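Local coordinates for probable signal peptide protein (Ralstonia solanacearum, PDB 2QGU) that binds a phospholipid with its acyl chains in an interior pocket and probably carries phospholipids between bacterial membranes, at residues 62-65 and 66-70; 33-36 and 37-41; 40-43 and 44-48. The protein carries 13 engineered substitutions. All coordinates share one frame; numbering follows the deposited sequence.

Interaction 1: residues 62-65 and 66-70; sequences QLVD and QKIVP. With PEF (di-palmitoyl-3-sn-phosphatidylethanolamine), chain B.
Val64 meets Ile68 and Val69 at the C-terminal end of helix 57-67. The alpha helix terminates here in a wider turn, before a 3-10 segment at Val69 and Pro70. The same residues form part of the wall of the lipid pocket.

Backbone bonds come first. Gln66 N and Lys67 N still bond in the alpha-helical way to Gln62 O and Leu63 O. Val64 O then accepts twice. Ile68 N lies 3.0 Å from Val64 O, in a bent i+4 bond of 144° that arrives from above the carbonyl plane. Val69 N reaches Val64 O at 2.9 Å and comes in nearly along the C=O axis, with a straight N-H angle of 170°. This second bond is of the pi type, from i+5 to i, and widens the turn.

Apolar contacts form the lipid-facing side. Val64 CG2 packs on Ile68 CD1 at 4.1 Å, and the two side chains cross obliquely. The two palmitoyl chains of the phospholipid are met by different residues. Ile68 CD1 touches C39 of one chain at 3.8 Å. Val64 CG1 is 4.0 Å from C23 of the other, and Val69 CG2 is 3.9 Å from that chain's terminal carbon, C25. Val64 CG2 also faces C21.

Polar and mixed contacts lie on the other sides. Lys67 CG, set beside its backbone N (chi1 -49°), is 3.8 Å from Leu63 CD1; the two side chains cross at about a right angle. Asp65 runs alongside Val69, and its OD1 forms a salt bridge with Lys102 of helix 91-114. The amide of Gln66 lies beside the CB of Gln62. Pro70 has no N-H to offer to Asp65 O, and its ring carbon CD meets that oxygen instead at 3.3 Å.

Interaction 2: residues 33-36 and 37-41; sequences ATVK and TAVDD. Engineered in segment 33-36: Ala33 (natural residue Thr).
Lys36 reaches one turn along helix 31-47 to Asp40 and forms a salt bridge, with NZ 2.8 Å from Asp40 OD2. The lysine runs extended as far as CE, then bends at the last torsion (chi4 -59°) to bring NZ down on the carboxylate. NZ meets OD2 nearly end-on, in line with the C-O bond. A water ties the other carboxylate oxygen to the backbone. It donates to Asp40 OD1 at 2.8 Å and to Lys36 O at 2.9 Å. Lys36 O also takes the amide of Asp40 at 3.0 Å, so this carbonyl has two donors. The carboxylate is held at both oxygens, which limits its rotation.

These are i to i+4 contacts within one regular alpha helix, which packs on the antiparallel sheet of the MlaC fold.

Thr37 folds back onto the preceding turn. Its OG1 sits beside its own backbone N (chi1 -60°) and donates to Ala33 O at 2.9 Å. Thr37 N bonds to the same Ala33 O, also at 2.9 Å. The two donors approach from opposite faces of the carbonyl plane. Ala33 is an engineered residue, a threonine in the natural sequence, but the group used here is its backbone carbonyl.

Val35 is on the sheet side, against Tyr123, Tyr152, Val154 and Val163. One turn on, Val39 lies beside it and points the same way, with Val35 CG1 4.1 Å from Val39 CG2. Both valines are buried. Val39 also belongs to the lipid pocket and touches the bound phospholipid.

Interaction 3: residues 40-43 and 44-48; sequences DDVL and ATIKG
Thr45 turns OG1 back beside its own amide (chi1 -56°), which lets both groups donate to Asp41 O. OG1 is 2.7 Å from Asp41 O, and Thr45 N is 3.0 Å from it. The two arrive from opposite faces of the carbonyl plane, each tilted out of it. The hydroxyl is thereby fixed on the backbone, with Asp41 OD1 farther off at 3.6 Å.

The Ile46 chain is extended to CD1 (chi2 166°). The side chains of Val42 and Ile46 run side by side, and Val42 CG1 meets Ile46 CD1 at 3.8 Å. Both are buried.

Lys47 stretches back over the preceding turn. Its CG passes 3.3 Å from Leu43 O, and its NZ bonds to Gln119 O. Backbone bonds from Ala44 N to Asp40 O, Ile46 N to Val42 O and Lys47 N to Leu43 O keep the i+4 to i pattern. This is the last turn of helix 31-47, and Gly48 N still bonds to Ala44 O at 3.1 Å.

Arg53 NE, in helix 50-53, hydrogen-bonds to Ile46 O. Leu43, Ile46 and Lys47 touch Val116, in the link between helix 91-114 and strand 120-123. Thr45 and Ile46 rest on Leu63 of helix 57-67, and Val42 reaches Ile68 just beyond.

How the interactions relate
Interactions 2 and 3 are successive turns of helix 31-47. They share Asp40 and Asp41, and their centres are 10 Å apart. Interaction 1 comes later in the chain, with its centre about 12 Å from each of theirs. It packs against interaction 3 through Val42 and Thr45, and touches both through the shared Asp41. Ile68 CG1 is 3.6 Å from Val42 CG2, and Leu63 CD1 is 3.6 Å from Thr45 CG2. Lys67 CD lies 3.3 Å from Asp41 OD2, a packing contact. All three approach the phospholipid: Val64, Ile68, Val69 and Val39 are pocket residues, and the side chain of Val42 comes within about 4 Å of the lipid.

Interaction 1: residues 62-65 and 66-70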
ATOM      1  N   GLN A  62       8.979   9.879   3.022  1.00  9.57           N
ATOM      2  CA  GLN A  62       8.736  10.365   4.378  1.00 10.13           C
ATOM      3  C   GLN A  62       7.236  10.497   4.676  1.00  9.81           C
ATOM      4  O   GLN A  62       6.793  10.150   5.774  1.00 10.13           O
ATOM      5  CB  GLN A  62       9.511  11.663   4.636  1.00 10.41           C
ATOM      6  CG  GLN A  62      11.033  11.433   4.654  1.00 12.07           C
ATOM      7  CD  GLN A  62      11.853  12.699   4.482  1.00 13.89           C
ATOM      8  OE1 GLN A  62      11.359  13.725   4.018  1.00 14.94           O
ATOM      9  NE2 GLN A  62      13.131  12.619   4.848  1.00 15.19           N
ATOM     10  N   LEU A  63       6.465  10.956   3.689  1.00  9.91           N
ATOM     11  CA  LEU A  63       4.998  11.001   3.782  1.00 10.14           C
ATOM     12  C   LEU A  63       4.414   9.629   4.083  1.00 10.25           C
ATOM     13  O   LEU A  63       3.566   9.482   4.970  1.00 10.35           O
ATOM     14  CB  LEU A  63       4.389  11.549   2.482  1.00 10.09           C
ATOM     15  CG  LEU A  63       2.872  11.437   2.256  1.00  9.84           C
ATOM     16  CD1 LEU A  63       2.116  12.507   3.019  1.00 11.29           C
ATOM     17  CD2 LEU A  63       2.542  11.537   0.779  1.00 10.68           C
ATOM     18  N   VAL A  64       4.873   8.624   3.347  1.00  9.89           N
ATOM     19  CA  VAL A  64       4.387   7.261   3.534  1.00 10.32           C
ATOM     20  C   VAL A  64       4.767   6.741   4.921  1.00 11.08           C
ATOM     21  O   VAL A  64       3.930   6.186   5.630  1.00 11.20           O
ATOM     22  CB  VAL A  64       4.874   6.321   2.406  1.00 10.05           C
ATOM     23  CG1 VAL A  64       4.521   4.869   2.724  1.00 10.52           C
ATOM     24  CG2 VAL A  64       4.255   6.735   1.071  1.00  9.58           C
ATOM     25  N   ASP A  65       6.021   6.945   5.317  1.00 11.59           N
ATOM     26  CA  ASP A  65       6.484   6.496   6.626  1.00 12.69           C
ATOM     27  C   ASP A  65       5.739   7.144   7.783  1.00 12.76           C
ATOM     28  O   ASP A  65       5.437   6.487   8.778  1.00 13.29           O
ATOM     29  CB  ASP A  65       7.982   6.743   6.773  1.00 13.26           C
ATOM     30  CG  ASP A  65       8.807   5.708   6.058  1.00 16.10           C
ATOM     31  OD1 ASP A  65       8.252   4.635   5.736  1.00 19.36           O
ATOM     32  OD2 ASP A  65      10.005   5.962   5.827  1.00 19.49           O
ATOM     33  N   GLN A  66       5.434   8.429   7.653  1.00 12.77           N
ATOM     34  CA  GLN A  66       4.826   9.167   8.757  1.00 12.74           C
ATOM     35  C   GLN A  66       3.304   9.085   8.781  1.00 12.69           C
ATOM     36  O   GLN A  66       2.695   9.071   9.853  1.00 13.24           O
ATOM     37  CB  GLN A  66       5.253  10.632   8.717  1.00 12.84           C
ATOM     38  CG  GLN A  66       6.738  10.865   8.936  1.00 13.48           C
ATOM     39  CD  GLN A  66       7.183  12.222   8.428  1.00 14.25           C
ATOM     40  OE1 GLN A  66       6.368  13.131   8.239  1.00 15.92           O
ATOM     41  NE2 GLN A  66       8.485  12.364   8.192  1.00 14.42           N
ATOM     42  N   LYS A  67       2.687   9.050   7.602  1.00 12.08           N
ATOM     43  CA  LYS A  67       1.234   9.199   7.505  1.00 11.87           C
ATOM     44  C   LYS A  67       0.499   7.916   7.126  1.00 11.33           C
ATOM     45  O   LYS A  67      -0.712   7.824   7.330  1.00 11.73           O
ATOM     46  CB  LYS A  67       0.857  10.320   6.525  1.00 11.87           C
ATOM     47  CG  LYS A  67       1.599  11.656   6.714  1.00 12.72           C
ATOM     48  CD  LYS A  67       1.455  12.226   8.113  1.00 14.61           C
ATOM     49  CE  LYS A  67       2.291  13.495   8.258  1.00 15.23           C
ATOM     50  NZ  LYS A  67       2.189  14.083   9.626  1.00 17.80           N
ATOM     51  N   ILE A  68       1.216   6.931   6.585  1.00 10.37           N
ATOM     52  CA  ILE A  68       0.575   5.669   6.177  1.00 10.27           C
ATOM     53  C   ILE A  68       1.016   4.478   7.025  1.00 10.58           C
ATOM     54  O   ILE A  68       0.174   3.759   7.576  1.00 10.63           O
ATOM     55  CB  ILE A  68       0.755   5.390   4.667  1.00  9.48           C
ATOM     56  CG1 ILE A  68       0.055   6.483   3.856  1.00  9.31           C
ATOM     57  CG2 ILE A  68       0.186   4.010   4.283  1.00 10.38           C
ATOM     58  CD1 ILE A  68       0.354   6.437   2.364  1.00  9.31           C
ATOM     59  N   VAL A  69       2.328   4.288   7.140  1.00 10.85           N
ATOM     60  CA  VAL A  69       2.911   3.153   7.871  1.00 11.80           C
ATOM     61  C   VAL A  69       2.325   2.921   9.283  1.00 11.97           C
ATOM     62  O   VAL A  69       1.992   1.775   9.618  1.00 12.89           O
ATOM     63  CB  VAL A  69       4.473   3.222   7.874  1.00 11.77           C
ATOM     64  CG1 VAL A  69       5.083   2.271   8.900  1.00 12.21           C
ATOM     65  CG2 VAL A  69       5.004   2.909   6.494  1.00 12.52           C
ATOM     66  N   PRO A  70       2.186   3.987  10.107  1.00 12.43           N
ATOM     67  CA  PRO A  70       1.611   3.767  11.444  1.00 12.31           C
ATOM     68  C   PRO A  70       0.169   3.234  11.440  1.00 11.94           C
ATOM     69  O   PRO A  70      -0.308   2.747  12.472  1.00 12.44           O
ATOM     70  CB  PRO A  70       1.655   5.164  12.081  1.00 12.48           C
ATOM     71  CG  PRO A  70       2.698   5.907  11.310  1.00 13.04           C
ATOM     72  CD  PRO A  70       2.552   5.404   9.913  1.00 12.32           C
TER
HETATM   73  C2  PEF B 301      -4.524   8.779 -10.225  1.00 18.17           C
HETATM   74  C1  PEF B 301      -4.801   9.099 -11.693  1.00 18.18           C
HETATM   75  N   PEF B 301      -2.059  10.753 -16.694  1.00 20.49           N
HETATM   76  C3  PEF B 301      -5.117   9.866  -9.352  1.00 18.49           C
HETATM   77  C4  PEF B 301      -2.774   9.346 -14.821  1.00 19.99           C
HETATM   78  C5  PEF B 301      -2.422   9.383 -16.305  1.00 20.43           C
HETATM   79  C10 PEF B 301      -4.173   6.515  -9.774  1.00 20.35           C
HETATM   80  C11 PEF B 301      -4.601   5.202  -9.132  1.00 20.38           C
HETATM   81  C12 PEF B 301      -4.864   5.411  -7.641  1.00 20.44           C
HETATM   82  C13 PEF B 301      -3.536   5.635  -6.925  1.00 20.22           C
HETATM   83  C14 PEF B 301      -3.697   5.567  -5.418  1.00 21.36           C
HETATM   84  C15 PEF B 301      -2.333   5.722  -4.750  1.00 21.84           C
HETATM   85  C16 PEF B 301      -2.409   5.340  -3.275  1.00 23.32           C
HETATM   86  C17 PEF B 301      -1.015   5.204  -2.671  1.00 24.61           C
HETATM   87  C18 PEF B 301      -0.476   3.784  -2.855  1.00 26.04           C
HETATM   88  C19 PEF B 301       0.222   3.301  -1.587  1.00 26.87           C
HETATM   89  C20 PEF B 301       1.689   3.741  -1.574  1.00 26.84           C
HETATM   90  C21 PEF B 301       2.370   3.323  -0.274  1.00 26.92           C
HETATM   91  C22 PEF B 301       2.709   1.832  -0.293  1.00 26.53           C
HETATM   92  C23 PEF B 301       3.602   1.456   0.888  1.00 25.93           C
HETATM   93  C24 PEF B 301       2.779   0.909   2.053  1.00 25.71           C
HETATM   94  C25 PEF B 301       3.536   1.052   3.371  1.00 25.17           C
HETATM   95  C30 PEF B 301      -5.581  10.386  -7.135  1.00 20.83           C
HETATM   96  C31 PEF B 301      -5.534  10.349  -5.733  1.00 22.26           C
HETATM   97  C32 PEF B 301      -4.519   9.597  -5.158  1.00 22.26           C
HETATM   98  C33 PEF B 301      -4.420   9.882  -3.646  1.00 21.41           C
HETATM   99  C34 PEF B 301      -5.038   8.767  -2.787  1.00 20.11           C
HETATM  100  C35 PEF B 301      -4.352   8.637  -1.412  1.00 19.71           C
HETATM  101  C36 PEF B 301      -4.648   7.411  -0.809  1.00 18.79           C
HETATM  102  C37 PEF B 301      -3.906   7.176   0.353  1.00 18.89           C
HETATM  103  C38 PEF B 301      -4.243   5.938   0.912  1.00 19.58           C
HETATM  104  C39 PEF B 301      -3.352   5.555   2.102  1.00 19.81           C
HETATM  105  C40 PEF B 301      -3.553   4.086   2.525  1.00 21.40           C
HETATM  106  C41 PEF B 301      -2.635   3.134   1.736  1.00 21.11           C
HETATM  107  C42 PEF B 301      -2.426   1.805   2.469  1.00 22.13           C
HETATM  108  C43 PEF B 301      -1.915   0.714   1.518  1.00 21.56           C
HETATM  109  C44 PEF B 301      -1.595  -0.584   2.269  1.00 22.71           C
HETATM  110  C45 PEF B 301      -1.090  -1.673   1.318  1.00 22.27           C
HETATM  111  O4  PEF B 301      -3.010   6.654 -10.167  1.00 20.88           O
HETATM  112  O5  PEF B 301      -6.486  11.052  -7.630  1.00 21.82           O
HETATM  113  O2  PEF B 301      -5.103   7.507  -9.886  1.00 17.49           O
HETATM  114  O3  PEF B 301      -4.704   9.735  -7.968  1.00 19.31           O
HETATM  115  O1P PEF B 301      -5.670  11.487 -13.458  1.00 15.49           O
HETATM  116  O2P PEF B 301      -3.167  12.001 -13.580  1.00 16.33           O
HETATM  117  O3P PEF B 301      -3.961  10.179 -12.106  1.00 17.24           O
HETATM  118  O4P PEF B 301      -4.071   9.935 -14.618  1.00 17.44           O
HETATM  119  P   PEF B 301      -4.261  11.022 -13.440  1.00 17.31           P

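Interaction 2: residues 33-36 and 37-41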
ATOM      1  N   ALA A  33     -13.269   4.750  10.366  1.00 10.36           N
ATOM      2  CA  ALA A  33     -12.735   5.990  10.946  1.00 10.84           C
ATOM      3  C   ALA A  33     -11.219   6.054  10.800  1.00 10.94           C
ATOM      4  O   ALA A  33     -10.662   7.103  10.471  1.00 11.61           O
ATOM      5  CB  ALA A  33     -13.137   6.117  12.416  1.00 11.28           C
ATOM      6  N   THR A  34     -10.562   4.921  11.026  1.00 10.89           N
ATOM      7  CA  THR A  34      -9.114   4.804  10.896  1.00 10.89           C
ATOM      8  C   THR A  34      -8.663   5.106   9.466  1.00 10.22           C
ATOM      9  O   THR A  34      -7.731   5.890   9.244  1.00 10.38           O
ATOM     10  CB  THR A  34      -8.627   3.411  11.329  1.00 11.34           C
ATOM     11  OG1 THR A  34      -8.972   3.201  12.704  1.00 13.15           O
ATOM     12  CG2 THR A  34      -7.114   3.281  11.175  1.00 11.63           C
ATOM     13  N   VAL A  35      -9.334   4.493   8.496  1.00  9.56           N
ATOM     14  CA  VAL A  35      -9.013   4.729   7.092  1.00  9.15           C
ATOM     15  C   VAL A  35      -9.246   6.198   6.735  1.00  9.68           C
ATOM     16  O   VAL A  35      -8.367   6.845   6.158  1.00  9.32           O
ATOM     17  CB  VAL A  35      -9.823   3.807   6.152  1.00  8.91           C
ATOM     18  CG1 VAL A  35      -9.619   4.208   4.700  1.00  8.53           C
ATOM     19  CG2 VAL A  35      -9.418   2.351   6.361  1.00  8.40           C
ATOM     20  N   LYS A  36     -10.418   6.726   7.087  1.00 10.03           N
ATOM     21  CA  LYS A  36     -10.761   8.110   6.745  1.00 10.83           C
ATOM     22  C   LYS A  36      -9.739   9.102   7.301  1.00 10.63           C
ATOM     23  O   LYS A  36      -9.290  10.003   6.593  1.00 10.77           O
ATOM     24  CB  LYS A  36     -12.168   8.479   7.237  1.00 10.49           C
ATOM     25  CG  LYS A  36     -12.602   9.879   6.810  1.00 11.61           C
ATOM     26  CD  LYS A  36     -13.955  10.272   7.382  1.00 12.46           C
ATOM     27  CE  LYS A  36     -14.191  11.774   7.237  1.00 14.39           C
ATOM     28  NZ  LYS A  36     -13.142  12.599   7.927  1.00 16.88           N
ATOM     29  N   THR A  37      -9.386   8.937   8.571  1.00 11.09           N
ATOM     30  CA  THR A  37      -8.419   9.811   9.231  1.00 11.42           C
ATOM     31  C   THR A  37      -7.057   9.765   8.528  1.00 11.21           C
ATOM     32  O   THR A  37      -6.463  10.811   8.253  1.00 11.85           O
ATOM     33  CB  THR A  37      -8.288   9.459  10.728  1.00 11.54           C
ATOM     34  OG1 THR A  37      -9.566   9.620  11.353  1.00 12.48           O
ATOM     35  CG2 THR A  37      -7.275  10.366  11.420  1.00 12.33           C
ATOM     36  N   ALA A  38      -6.597   8.557   8.203  1.00 10.63           N
ATOM     37  CA  ALA A  38      -5.309   8.362   7.538  1.00 10.02           C
ATOM     38  C   ALA A  38      -5.280   8.975   6.138  1.00  9.61           C
ATOM     39  O   ALA A  38      -4.338   9.681   5.779  1.00  8.96           O
ATOM     40  CB  ALA A  38      -4.959   6.882   7.477  1.00 10.35           C
ATOM     41  N   VAL A  39      -6.318   8.716   5.350  1.00  8.82           N
ATOM     42  CA  VAL A  39      -6.380   9.248   3.990  1.00  9.07           C
ATOM     43  C   VAL A  39      -6.469  10.776   4.000  1.00  9.43           C
ATOM     44  O   VAL A  39      -5.814  11.441   3.193  1.00  9.17           O
ATOM     45  CB  VAL A  39      -7.520   8.599   3.176  1.00  8.69           C
ATOM     46  CG1 VAL A  39      -7.687   9.290   1.827  1.00 10.26           C
ATOM     47  CG2 VAL A  39      -7.236   7.118   2.976  1.00  8.97           C
ATOM     48  N   ASP A  40      -7.256  11.332   4.917  1.00 10.07           N
ATOM     49  CA  ASP A  40      -7.340  12.791   5.065  1.00 11.02           C
ATOM     50  C   ASP A  40      -5.986  13.384   5.422  1.00 10.76           C
ATOM     51  O   ASP A  40      -5.627  14.458   4.944  1.00 10.56           O
ATOM     52  CB  ASP A  40      -8.340  13.181   6.152  1.00 11.86           C
ATOM     53  CG  ASP A  40      -9.781  13.030   5.715  1.00 14.17           C
ATOM     54  OD1 ASP A  40     -10.047  12.968   4.493  1.00 17.67           O
ATOM     55  OD2 ASP A  40     -10.651  12.987   6.615  1.00 18.54           O
ATOM     56  N   ASP A  41      -5.251  12.686   6.279  1.00 10.57           N
ATOM     57  CA  ASP A  41      -3.921  13.114   6.694  1.00 10.54           C
ATOM     58  C   ASP A  41      -2.969  13.147   5.498  1.00 10.16           C
ATOM     59  O   ASP A  41      -2.258  14.130   5.295  1.00 10.09           O
ATOM     60  CB  ASP A  41      -3.413  12.180   7.793  1.00 11.18           C
ATOM     61  CG  ASP A  41      -2.244  12.743   8.563  1.00 12.61           C
ATOM     62  OD1 ASP A  41      -1.964  13.956   8.460  1.00 15.10           O
ATOM     63  OD2 ASP A  41      -1.605  11.955   9.284  1.00 14.38           O
TER
HETATM   64  O   HOH W   1     -10.431  10.260   3.969  1.00 12.61           O

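Interaction 3: residues 40-43 and 44-48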
ATOM      1  N   ASP A  40      -7.256  11.332   4.917  1.00 10.07           N
ATOM      2  CA  ASP A  40      -7.340  12.791   5.065  1.00 11.02           C
ATOM      3  C   ASP A  40      -5.986  13.384   5.422  1.00 10.76           C
ATOM      4  O   ASP A  40      -5.627  14.458   4.944  1.00 10.56           O
ATOM      5  CB  ASP A  40      -8.340  13.181   6.152  1.00 11.86           C
ATOM      6  CG  ASP A  40      -9.781  13.030   5.715  1.00 14.17           C
ATOM      7  OD1 ASP A  40     -10.047  12.968   4.493  1.00 17.67           O
ATOM      8  OD2 ASP A  40     -10.651  12.987   6.615  1.00 18.54           O
ATOM      9  N   ASP A  41      -5.251  12.686   6.279  1.00 10.57           N
ATOM     10  CA  ASP A  41      -3.921  13.114   6.694  1.00 10.54           C
ATOM     11  C   ASP A  41      -2.969  13.147   5.498  1.00 10.16           C
ATOM     12  O   ASP A  41      -2.258  14.130   5.295  1.00 10.09           O
ATOM     13  CB  ASP A  41      -3.413  12.180   7.793  1.00 11.18           C
ATOM     14  CG  ASP A  41      -2.244  12.743   8.563  1.00 12.61           C
ATOM     15  OD1 ASP A  41      -1.964  13.956   8.460  1.00 15.10           O
ATOM     16  OD2 ASP A  41      -1.605  11.955   9.284  1.00 14.38           O
ATOM     17  N   VAL A  42      -2.981  12.083   4.698  1.00  9.54           N
ATOM     18  CA  VAL A  42      -2.192  12.025   3.472  1.00  9.12           C
ATOM     19  C   VAL A  42      -2.531  13.195   2.545  1.00  9.17           C
ATOM     20  O   VAL A  42      -1.632  13.925   2.113  1.00  9.32           O
ATOM     21  CB  VAL A  42      -2.378  10.668   2.746  1.00  8.99           C
ATOM     22  CG1 VAL A  42      -1.766  10.693   1.333  1.00  8.86           C
ATOM     23  CG2 VAL A  42      -1.768   9.547   3.576  1.00  9.20           C
ATOM     24  N   LEU A  43      -3.821  13.386   2.265  1.00  8.96           N
ATOM     25  CA  LEU A  43      -4.259  14.432   1.336  1.00  9.21           C
ATOM     26  C   LEU A  43      -3.880  15.830   1.831  1.00  9.47           C
ATOM     27  O   LEU A  43      -3.343  16.632   1.069  1.00  9.26           O
ATOM     28  CB  LEU A  43      -5.765  14.331   1.052  1.00  9.52           C
ATOM     29  CG  LEU A  43      -6.230  13.110   0.254  1.00 10.53           C
ATOM     30  CD1 LEU A  43      -7.740  13.042   0.230  1.00 12.42           C
ATOM     31  CD2 LEU A  43      -5.675  13.129  -1.178  1.00 12.95           C
ATOM     32  N   ALA A  44      -4.143  16.104   3.106  1.00  9.78           N
ATOM     33  CA  ALA A  44      -3.837  17.418   3.690  1.00 10.15           C
ATOM     34  C   ALA A  44      -2.342  17.708   3.679  1.00 10.26           C
ATOM     35  O   ALA A  44      -1.923  18.835   3.399  1.00 10.76           O
ATOM     36  CB  ALA A  44      -4.377  17.517   5.106  1.00 10.38           C
ATOM     37  N   THR A  45      -1.539  16.693   3.992  1.00 10.31           N
ATOM     38  CA  THR A  45      -0.085  16.844   3.992  1.00 10.44           C
ATOM     39  C   THR A  45       0.450  17.196   2.602  1.00 10.50           C
ATOM     40  O   THR A  45       1.239  18.138   2.457  1.00 10.69           O
ATOM     41  CB  THR A  45       0.608  15.583   4.551  1.00 10.39           C
ATOM     42  OG1 THR A  45       0.099  15.301   5.861  1.00 11.81           O
ATOM     43  CG2 THR A  45       2.125  15.778   4.632  1.00 11.53           C
ATOM     44  N   ILE A  46      -0.002  16.470   1.580  1.00 10.33           N
ATOM     45  CA  ILE A  46       0.396  16.769   0.200  1.00 10.22           C
ATOM     46  C   ILE A  46      -0.005  18.196  -0.196  1.00 10.90           C
ATOM     47  O   ILE A  46       0.806  18.949  -0.749  1.00 10.69           O
ATOM     48  CB  ILE A  46      -0.197  15.750  -0.815  1.00 10.10           C
ATOM     49  CG1 ILE A  46       0.313  14.333  -0.524  1.00  9.94           C
ATOM     50  CG2 ILE A  46       0.158  16.159  -2.247  1.00  9.44           C
ATOM     51  CD1 ILE A  46      -0.466  13.237  -1.239  1.00 10.21           C
ATOM     52  N   LYS A  47      -1.248  18.572   0.091  1.00 11.20           N
ATOM     53  CA  LYS A  47      -1.755  19.888  -0.301  1.00 12.13           C
ATOM     54  C   LYS A  47      -0.989  21.036   0.368  1.00 12.75           C
ATOM     55  O   LYS A  47      -0.878  22.130  -0.202  1.00 13.79           O
ATOM     56  CB  LYS A  47      -3.257  19.989  -0.037  1.00 11.88           C
ATOM     57  CG  LYS A  47      -4.105  19.120  -0.972  1.00 11.81           C
ATOM     58  CD  LYS A  47      -5.562  19.090  -0.542  1.00 11.82           C
ATOM     59  CE  LYS A  47      -6.326  17.986  -1.261  1.00 12.47           C
ATOM     60  NZ  LYS A  47      -7.732  17.919  -0.769  1.00 12.23           N
ATOM     61  N   GLY A  48      -0.430  20.769   1.548  1.00 13.06           N
ATOM     62  CA  GLY A  48       0.343  21.769   2.290  1.00 13.79           C
ATOM     63  C   GLY A  48       1.834  21.837   1.981  1.00 13.99           C
ATOM     64  O   GLY A  48       2.535  22.700   2.517  1.00 14.83           O
TER